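Local atomic coordinates of Rik1-associated factor 1 (Schizosaccharomyces pombe, PDB entry 4O9D), a protein that contributes to heterochromatin formation as a component of the Clr4 methyltransferase complex, which ubiquitylates and methylates histone H3. Residues Thr294-Asp299 with Asn340-Gln345; Asn300-Trp305 with Asn349-Gly354; Ser315-Gly320 with Asn368-Gln373. All blocks are in the same frame, centred on the assembly; numbering follows the deposited sequence.

Interaction 1: Thr294-Asp299 with Asn340-Gln345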
loop_
_atom_site.group_PDB
_atom_site.type_symbol
_atom_site.label_atom_id
_atom_site.label_comp_id
_atom_site.label_asym_id
_atom_site.label_seq_id
_atom_site.Cartn_x
_atom_site.Cartn_y
_atom_site.Cartn_z
ATOM N N THR A 294 -7.781 -9.839 10.070
ATOM C CA THR A 294 -8.799 -9.687 9.027
ATOM C C THR A 294 -8.261 -10.115 7.676
ATOM O O THR A 294 -7.065 -10.082 7.442
ATOM C CB THR A 294 -9.267 -8.210 8.907
ATOM O OG1 THR A 294 -8.245 -7.417 8.265
ATOM C CG2 THR A 294 -9.577 -7.642 10.269
ATOM N N SER A 295 -9.168 -10.481 6.778
ATOM C CA SER A 295 -8.816 -10.859 5.412
ATOM C C SER A 295 -9.896 -10.326 4.460
ATOM O O SER A 295 -11.051 -10.794 4.496
ATOM C CB SER A 295 -8.754 -12.387 5.303
ATOM O OG SER A 295 -8.586 -12.785 3.955
ATOM N N SER A 296 -9.548 -9.340 3.637
ATOM C CA SER A 296 -10.530 -8.731 2.738
ATOM C C SER A 296 -10.252 -9.179 1.320
ATOM O O SER A 296 -9.107 -9.115 0.831
ATOM C CB SER A 296 -10.510 -7.195 2.796
ATOM O OG SER A 296 -10.556 -6.686 4.117
ATOM N N GLY A 297 -11.289 -9.611 0.619
ATOM C CA GLY A 297 -11.037 -10.231 -0.670
ATOM C C GLY A 297 -11.767 -9.653 -1.844
ATOM O O GLY A 297 -12.533 -8.684 -1.722
ATOM N N THR A 298 -11.518 -10.279 -2.992
ATOM C CA THR A 298 -12.208 -9.951 -4.234
ATOM C C THR A 298 -13.647 -10.414 -4.183
ATOM O O THR A 298 -14.415 -10.064 -5.081
ATOM C CB THR A 298 -11.529 -10.607 -5.473
ATOM O OG1 THR A 298 -11.668 -12.039 -5.400
ATOM C CG2 THR A 298 -10.026 -10.227 -5.544
ATOM N N ASP A 299 -14.019 -11.188 -3.156
ATOM C CA ASP A 299 -15.440 -11.511 -2.908
ATOM C C ASP A 299 -16.235 -10.369 -2.294
ATOM O O ASP A 299 -17.432 -10.509 -1.987
ATOM C CB ASP A 299 -15.611 -12.765 -2.042
ATOM C CG ASP A 299 -14.936 -12.660 -0.675
ATOM O OD1 ASP A 299 -14.242 -11.656 -0.390
ATOM O OD2 ASP A 299 -15.087 -13.629 0.112
ATOM N N ASN A 340 -10.908 -3.076 -1.805
ATOM C CA ASN A 340 -9.624 -2.418 -2.092
ATOM C C ASN A 340 -9.154 -1.423 -1.025
ATOM O O ASN A 340 -8.113 -0.761 -1.175
ATOM C CB ASN A 340 -9.689 -1.676 -3.417
ATOM C CG ASN A 340 -9.461 -2.579 -4.602
ATOM O OD1 ASN A 340 -8.720 -3.564 -4.518
ATOM N ND2 ASN A 340 -10.113 -2.253 -5.729
ATOM N N MET A 341 -9.945 -1.274 0.016
ATOM C CA MET A 341 -9.583 -0.435 1.139
ATOM C C MET A 341 -9.878 -1.171 2.441
ATOM O O MET A 341 -10.990 -1.652 2.634
ATOM C CB MET A 341 -10.405 0.862 1.115
ATOM C CG MET A 341 -10.370 1.600 2.443
ATOM S SD MET A 341 -11.426 3.059 2.470
ATOM C CE MET A 341 -10.837 3.800 3.971
ATOM N N ALA A 342 -8.893 -1.265 3.331
ATOM C CA ALA A 342 -9.109 -1.929 4.608
ATOM C C ALA A 342 -8.108 -1.403 5.631
ATOM O O ALA A 342 -6.933 -1.735 5.560
ATOM C CB ALA A 342 -8.976 -3.452 4.454
ATOM N N GLN A 343 -8.579 -0.581 6.570
ATOM C CA GLN A 343 -7.684 0.066 7.535
ATOM C C GLN A 343 -8.372 0.295 8.856
ATOM O O GLN A 343 -9.570 0.625 8.907
ATOM C CB GLN A 343 -7.206 1.441 7.011
ATOM C CG GLN A 343 -6.192 1.379 5.872
ATOM C CD GLN A 343 -5.459 2.701 5.655
ATOM O OE1 GLN A 343 -5.804 3.728 6.245
ATOM N NE2 GLN A 343 -4.432 2.674 4.804
ATOM N N TRP A 344 -7.596 0.170 9.919
ATOM C CA TRP A 344 -8.021 0.609 11.232
ATOM C C TRP A 344 -7.778 2.097 11.409
ATOM O O TRP A 344 -6.726 2.638 11.043
ATOM C CB TRP A 344 -7.310 -0.196 12.316
ATOM C CG TRP A 344 -7.668 -1.666 12.205
ATOM C CD1 TRP A 344 -7.094 -2.589 11.375
ATOM C CD2 TRP A 344 -8.694 -2.357 12.926
ATOM N NE1 TRP A 344 -7.689 -3.825 11.552
ATOM C CE2 TRP A 344 -8.681 -3.702 12.490
ATOM C CE3 TRP A 344 -9.634 -1.967 13.896
ATOM C CZ2 TRP A 344 -9.558 -4.650 12.992
ATOM C CZ3 TRP A 344 -10.490 -2.920 14.406
ATOM C CH2 TRP A 344 -10.462 -4.238 13.952
ATOM N N GLN A 345 -8.810 2.762 11.911
ATOM C CA GLN A 345 -8.737 4.162 12.292
ATOM C C GLN A 345 -7.477 4.409 13.113
ATOM O O GLN A 345 -7.322 3.844 14.194
ATOM C CB GLN A 345 -9.971 4.495 13.144
ATOM C CG GLN A 345 -9.783 5.681 14.082
ATOM C CD GLN A 345 -10.404 6.939 13.529
ATOM O OE1 GLN A 345 -11.626 7.075 13.490
ATOM N NE2 GLN A 345 -9.565 7.862 13.073
#
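S296 and T294 meet A342 and W344 where two neighbouring blades of the WD-repeat beta-propeller lie face to face. Strand 292-297 is second in its blade, 341-344 is the innermost strand of the next, and the backbones come nearest at S296 and A342, whose CA atoms are 7.2 Å apart. Here the packing is closest. S296 OG rests on A342 CB at 3.6 Å, and the small alanine methyl is consistent with so near an approach. The hydroxyl cannot bond to that methyl; its polar partner is T302 OG1 on the adjacent strand, so the buried oxygen is satisfied within its own blade. Two residues back along the strand, T294 and W344 run antiparallel, their side chains passing alongside one another. T294 CG2, anti to the carbonyl carbon, reaches the edge of the indole, near the ring plane. Threonine suits this place by doing two jobs: its methyl packs on the tryptophan while its OG1 (chi1 74°) bonds to T285 OG1. W344 NE1 bonds to the same oxygen, so T285 OG1 serves both the indole N-H and the threonine hydroxyl. Toward the other end the contact opens. T298 and D299, partly exposed in the turn, reach nothing on 340-345; D299 OD1 and OD2 instead bind Q278 NE2 and Q301 NE2. On the opposing strand N340 and M341 form a classic beta bulge facing G354. At the tryptophan end, T294 CG2 lies 4.0 Å from W344 CZ2.

Interaction 2: Asn300-Trp305 with Asn349-Gly354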
loop_
_atom_site.group_PDB
_atom_site.type_symbol
_atom_site.label_atom_id
_atom_site.label_comp_id
_atom_site.label_asym_id
_atom_site.label_seq_id
_atom_site.Cartn_x
_atom_site.Cartn_y
_atom_site.Cartn_z
ATOM N N ASN A 300 -15.584 -9.229 -2.128
ATOM C CA ASN A 300 -16.248 -8.068 -1.564
ATOM C C ASN A 300 -16.701 -8.302 -0.123
ATOM O O ASN A 300 -17.733 -7.793 0.293
ATOM C CB ASN A 300 -17.452 -7.687 -2.442
ATOM C CG ASN A 300 -17.551 -6.183 -2.698
ATOM O OD1 ASN A 300 -16.554 -5.445 -2.631
ATOM N ND2 ASN A 300 -18.766 -5.721 -2.995
ATOM N N GLN A 301 -15.947 -9.076 0.654
ATOM C CA GLN A 301 -16.261 -9.180 2.081
ATOM C C GLN A 301 -14.973 -9.415 2.850
ATOM O O GLN A 301 -13.966 -9.764 2.248
ATOM C CB GLN A 301 -17.270 -10.307 2.343
ATOM C CG GLN A 301 -16.783 -11.682 1.933
ATOM C CD GLN A 301 -17.931 -12.685 1.844
ATOM O OE1 GLN A 301 -19.111 -12.309 1.950
ATOM N NE2 GLN A 301 -17.597 -13.960 1.632
ATOM N N THR A 302 -15.009 -9.185 4.164
ATOM C CA THR A 302 -13.826 -9.305 5.022
ATOM C C THR A 302 -14.111 -10.327 6.111
ATOM O O THR A 302 -15.083 -10.167 6.882
ATOM C CB THR A 302 -13.517 -7.964 5.721
ATOM O OG1 THR A 302 -13.185 -6.962 4.749
ATOM C CG2 THR A 302 -12.388 -8.119 6.734
ATOM N N PHE A 303 -13.304 -11.384 6.169
ATOM C CA PHE A 303 -13.372 -12.323 7.292
ATOM C C PHE A 303 -12.571 -11.756 8.468
ATOM O O PHE A 303 -11.526 -11.161 8.260
ATOM C CB PHE A 303 -12.850 -13.718 6.889
ATOM C CG PHE A 303 -13.829 -14.518 6.054
ATOM C CD1 PHE A 303 -13.959 -14.287 4.707
ATOM C CD2 PHE A 303 -14.633 -15.490 6.641
ATOM C CE1 PHE A 303 -14.841 -15.006 3.941
ATOM C CE2 PHE A 303 -15.531 -16.207 5.881
ATOM C CZ PHE A 303 -15.629 -15.965 4.522
ATOM N N VAL A 304 -13.077 -11.931 9.687
ATOM C CA VAL A 304 -12.389 -11.481 10.898
ATOM C C VAL A 304 -12.245 -12.618 11.899
ATOM O O VAL A 304 -13.190 -13.381 12.077
ATOM C CB VAL A 304 -13.145 -10.376 11.586
ATOM C CG1 VAL A 304 -12.332 -9.870 12.797
ATOM C CG2 VAL A 304 -13.426 -9.228 10.585
ATOM N N TRP A 305 -11.073 -12.709 12.547
ATOM C CA TRP A 305 -10.787 -13.746 13.535
ATOM C C TRP A 305 -10.307 -13.114 14.826
ATOM O O TRP A 305 -9.619 -12.108 14.822
ATOM C CB TRP A 305 -9.651 -14.681 13.059
ATOM C CG TRP A 305 -9.954 -15.536 11.889
ATOM C CD1 TRP A 305 -10.544 -16.771 11.906
ATOM C CD2 TRP A 305 -9.666 -15.249 10.515
ATOM N NE1 TRP A 305 -10.649 -17.256 10.627
ATOM C CE2 TRP A 305 -10.110 -16.348 9.757
ATOM C CE3 TRP A 305 -9.071 -14.169 9.854
ATOM C CZ2 TRP A 305 -9.980 -16.406 8.368
ATOM C CZ3 TRP A 305 -8.942 -14.223 8.468
ATOM C CH2 TRP A 305 -9.402 -15.332 7.741
ATOM N N ASN A 349 -10.306 2.457 17.477
ATOM C CA ASN A 349 -10.622 1.031 17.409
ATOM C C ASN A 349 -11.617 0.641 16.313
ATOM O O ASN A 349 -11.976 -0.523 16.175
ATOM C CB ASN A 349 -11.093 0.541 18.776
ATOM C CG ASN A 349 -9.967 0.497 19.790
ATOM O OD1 ASN A 349 -8.918 -0.125 19.555
ATOM N ND2 ASN A 349 -10.158 1.181 20.908
ATOM N N LEU A 350 -12.029 1.592 15.495
ATOM C CA LEU A 350 -12.942 1.267 14.403
ATOM C C LEU A 350 -12.196 0.745 13.163
ATOM O O LEU A 350 -11.064 1.155 12.881
ATOM C CB LEU A 350 -13.765 2.493 14.016
ATOM C CG LEU A 350 -14.779 2.926 15.075
ATOM C CD1 LEU A 350 -15.546 4.144 14.631
ATOM C CD2 LEU A 350 -15.736 1.786 15.403
ATOM N N PHE A 351 -12.852 -0.147 12.428
ATOM C CA PHE A 351 -12.298 -0.721 11.206
ATOM C C PHE A 351 -13.083 -0.124 10.038
ATOM O O PHE A 351 -14.295 0.109 10.139
ATOM C CB PHE A 351 -12.430 -2.252 11.257
ATOM C CG PHE A 351 -11.824 -2.981 10.067
ATOM C CD1 PHE A 351 -10.474 -2.839 9.746
ATOM C CD2 PHE A 351 -12.597 -3.857 9.315
ATOM C CE1 PHE A 351 -9.932 -3.522 8.668
ATOM C CE2 PHE A 351 -12.059 -4.574 8.250
ATOM C CZ PHE A 351 -10.710 -4.401 7.920
ATOM N N VAL A 352 -12.382 0.161 8.952
ATOM C CA VAL A 352 -12.975 0.794 7.799
ATOM C C VAL A 352 -12.610 0.085 6.495
ATOM O O VAL A 352 -11.420 -0.087 6.157
ATOM C CB VAL A 352 -12.532 2.280 7.689
ATOM C CG1 VAL A 352 -13.227 2.947 6.526
ATOM C CG2 VAL A 352 -12.809 3.014 8.987
ATOM N N THR A 353 -13.634 -0.261 5.724
ATOM C CA THR A 353 -13.438 -1.004 4.502
ATOM C C THR A 353 -14.191 -0.362 3.342
ATOM O O THR A 353 -15.246 0.248 3.526
ATOM C CB THR A 353 -13.851 -2.498 4.667
ATOM O OG1 THR A 353 -15.263 -2.613 4.888
ATOM C CG2 THR A 353 -13.119 -3.133 5.823
ATOM N N GLY A 354 -13.621 -0.468 2.150
ATOM C CA GLY A 354 -14.238 0.101 0.965
ATOM C C GLY A 354 -14.263 -0.905 -0.154
ATOM O O GLY A 354 -13.234 -1.533 -0.473
HETATM O O HOH W 1 -15.602 -5.798 4.335
#
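T302 carries the whole contact of 300-305 with F351 and T353, in the buried, mixed polar and apolar interface between two WD-repeat blades. The segment begins at N300, in the turn before the strand, where positive backbone angles (phi 64°, psi 34°) are ones asparagine tolerates well; its OD1 accepts from S356 N of the next blade. T302, two residues on, points toward the partner strand, its CG2 anti to the backbone N, and this places the methyl of T302 CG2 3.9 Å from F351 CE2, approaching the ring obliquely. Its OG1 touches the methyl of T353, with 4.0 Å from T302 OG1 to T353 CG2. T302 OG1 bonds both to S296 OG, on the adjacent strand of its own blade, and to a water 2.7 Å from T302 OG1 and 3.3 Å from T353 OG1. T353 OG1 is also held by W363 NE1 and H319 NE2, and H319 in turn bonds to D357: the Trp-Ser/Thr-His-Asp tetrad of WD repeats. A beta-branched residue thus serves both needs of the interface, methyl for packing and hydroxyl for bonding. Farther on, V304 also points toward the other segment but packs on L317. Strand 301-306 runs between 292-297 and 315-318 in its blade, while F351 and T353 lie on 351-354, flanked by 341-344 and 359-363.

Interaction 3: Ser315-Gly320 with Asn368-Gln373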
loop_
_atom_site.group_PDB
_atom_site.type_symbol
_atom_site.label_atom_id
_atom_site.label_comp_id
_atom_site.label_asym_id
_atom_site.label_seq_id
_atom_site.Cartn_x
_atom_site.Cartn_y
_atom_site.Cartn_z
ATOM N N SER A 315 -16.438 -13.019 12.589
ATOM C CA SER A 315 -17.469 -12.303 11.867
ATOM C C SER A 315 -17.134 -12.222 10.395
ATOM O O SER A 315 -16.006 -12.509 9.973
ATOM C CB SER A 315 -17.621 -10.892 12.430
ATOM O OG SER A 315 -18.787 -10.286 11.898
ATOM N N LEU A 316 -18.141 -11.837 9.627
ATOM C CA LEU A 316 -18.030 -11.682 8.198
ATOM C C LEU A 316 -18.675 -10.345 7.829
ATOM O O LEU A 316 -19.886 -10.126 8.032
ATOM C CB LEU A 316 -18.717 -12.849 7.533
ATOM C CG LEU A 316 -18.795 -12.853 6.016
ATOM C CD1 LEU A 316 -17.558 -12.294 5.423
ATOM C CD2 LEU A 316 -19.022 -14.289 5.557
ATOM N N LEU A 317 -17.845 -9.435 7.331
ATOM C CA LEU A 317 -18.250 -8.057 7.101
ATOM C C LEU A 317 -18.459 -7.838 5.614
ATOM O O LEU A 317 -17.479 -7.704 4.869
ATOM C CB LEU A 317 -17.152 -7.115 7.576
ATOM C CG LEU A 317 -16.483 -7.420 8.921
ATOM C CD1 LEU A 317 -15.341 -6.422 9.047
ATOM C CD2 LEU A 317 -17.461 -7.300 10.096
ATOM N N LYS A 318 -19.719 -7.772 5.185
ATOM C CA LYS A 318 -20.044 -7.826 3.766
ATOM C C LYS A 318 -20.283 -6.462 3.111
ATOM O O LYS A 318 -20.848 -5.560 3.712
ATOM C CB LYS A 318 -21.292 -8.682 3.569
ATOM C CG LYS A 318 -21.088 -10.154 3.854
ATOM C CD LYS A 318 -22.437 -10.896 3.902
ATOM C CE LYS A 318 -22.242 -12.389 3.623
ATOM N NZ LYS A 318 -23.501 -13.184 3.690
ATOM N N HIS A 319 -19.871 -6.322 1.856
ATOM C CA HIS A 319 -20.333 -5.182 1.070
ATOM C C HIS A 319 -21.417 -5.637 0.103
ATOM O O HIS A 319 -21.703 -6.826 -0.017
ATOM C CB HIS A 319 -19.190 -4.521 0.300
ATOM C CG HIS A 319 -18.374 -3.583 1.130
ATOM N ND1 HIS A 319 -18.340 -2.221 0.907
ATOM C CD2 HIS A 319 -17.584 -3.810 2.202
ATOM C CE1 HIS A 319 -17.554 -1.655 1.803
ATOM N NE2 HIS A 319 -17.086 -2.594 2.601
ATOM N N GLY A 320 -21.985 -4.685 -0.618
ATOM C CA GLY A 320 -23.111 -4.963 -1.483
ATOM C C GLY A 320 -22.739 -5.254 -2.919
ATOM O O GLY A 320 -21.574 -5.453 -3.266
ATOM N N ASN A 368 -22.023 -6.909 18.771
ATOM C CA ASN A 368 -22.589 -8.157 18.281
ATOM C C ASN A 368 -22.971 -8.094 16.794
ATOM O O ASN A 368 -22.912 -9.088 16.072
ATOM C CB ASN A 368 -23.792 -8.549 19.128
ATOM C CG ASN A 368 -24.323 -9.910 18.766
ATOM O OD1 ASN A 368 -23.701 -10.925 19.079
ATOM N ND2 ASN A 368 -25.475 -9.946 18.093
ATOM N N ASN A 369 -23.405 -6.924 16.351
ATOM C CA ASN A 369 -23.465 -6.629 14.933
ATOM C C ASN A 369 -22.466 -5.517 14.727
ATOM O O ASN A 369 -22.670 -4.414 15.222
ATOM C CB ASN A 369 -24.844 -6.143 14.483
ATOM C CG ASN A 369 -24.867 -5.789 12.997
ATOM O OD1 ASN A 369 -23.811 -5.634 12.355
ATOM N ND2 ASN A 369 -26.062 -5.674 12.435
ATOM N N PRO A 370 -21.360 -5.811 14.023
ATOM C CA PRO A 370 -20.251 -4.846 13.944
ATOM C C PRO A 370 -20.517 -3.616 13.064
ATOM O O PRO A 370 -19.812 -2.611 13.242
ATOM C CB PRO A 370 -19.095 -5.687 13.363
ATOM C CG PRO A 370 -19.744 -6.773 12.609
ATOM C CD PRO A 370 -21.027 -7.090 13.374
ATOM N N PHE A 371 -21.485 -3.671 12.146
ATOM C CA PHE A 371 -21.711 -2.515 11.268
ATOM C C PHE A 371 -22.181 -1.262 12.015
ATOM O O PHE A 371 -23.126 -1.309 12.811
ATOM C CB PHE A 371 -22.692 -2.862 10.150
ATOM C CG PHE A 371 -23.040 -1.697 9.253
ATOM C CD1 PHE A 371 -22.123 -1.227 8.299
ATOM C CD2 PHE A 371 -24.293 -1.095 9.334
ATOM C CE1 PHE A 371 -22.454 -0.181 7.454
ATOM C CE2 PHE A 371 -24.635 -0.037 8.495
ATOM C CZ PHE A 371 -23.718 0.424 7.550
ATOM N N ILE A 372 -21.512 -0.141 11.760
ATOM C CA ILE A 372 -21.799 1.096 12.452
ATOM C C ILE A 372 -22.578 1.981 11.499
ATOM O O ILE A 372 -23.719 2.372 11.780
ATOM C CB ILE A 372 -20.512 1.842 12.842
ATOM C CG1 ILE A 372 -19.679 0.996 13.814
ATOM C CG2 ILE A 372 -20.838 3.228 13.406
ATOM C CD1 ILE A 372 -20.379 0.655 15.119
ATOM N N GLN A 373 -21.972 2.277 10.353
ATOM C CA GLN A 373 -22.577 3.208 9.401
ATOM C C GLN A 373 -21.828 3.179 8.083
ATOM O O GLN A 373 -20.692 2.721 8.023
ATOM C CB GLN A 373 -22.526 4.616 9.976
ATOM C CG GLN A 373 -21.100 5.179 10.022
ATOM C CD GLN A 373 -21.066 6.651 10.373
ATOM O OE1 GLN A 373 -21.756 7.102 11.283
ATOM N NE2 GLN A 373 -20.251 7.410 9.650
#
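The outer rim of the propeller, where the last strands of two successive blades approach, is joined here by S315 and L317 packing on P370. The proline sits just before strand 371-377, and its ring is the part of 368-373 that meets strand 315-318. L317 CD2 reaches P370 CG at 3.4 Å, shorter than two carbons normally come without a bond, and lies 4.0 Å from P370 CB; the two side chains cross obliquely. Although L317 leaves the backbone to one side of the proline, CG lies beside the backbone N (chi1 -43°) and the branch swings CD2 over to the ring. A leucine suits the place because its other neighbours, V304, F351 and W363, are also apolar or aromatic. S315 covers the same proline carbon from one end of the strand: its OG, anti to the backbone N, is 3.7 Å from P370 CG and farther from CD. Serine is small enough to sit beside the pyrrolidine at this partly exposed edge. The loop that presents P370 is shaped by an Asx turn: F371 N donates to N369 OD1 over 3.1 Å, at 154° at the hydrogen, with the donor above the carbonyl plane. Proline fits the middle of such a turn, since its nitrogen has no hydrogen to place. Beyond it, Q373 N lies over the centre of one face of the F371 ring, and I372 with Q373 forms a classic beta bulge facing V362. Strand 315-318 pairs with 301-306 on its inner side, and 371-377 with 359-363, so the contact joins the outer strand of one blade to the loop leading into the outer strand of the next.

The three interactions step outward along one interface between adjacent propeller blades, their centres 12, 16 and 23 Å from that of the chain. Interactions 1 and 2 are centred about 5 Å apart, 2 and 3 about 8 Å, and 1 and 3 about 12 Å without touching. In sequence, 294-299, 300-305 and 315-320 come first, followed by 340-345, 349-354 and 368-373 in the same order, so the second, third and fourth strands of one blade face the first and second strands of the next and the loop before its fourth. Each of these two blades is a four-stranded antiparallel sheet, and the contacts line their interface from near the axis to the rim.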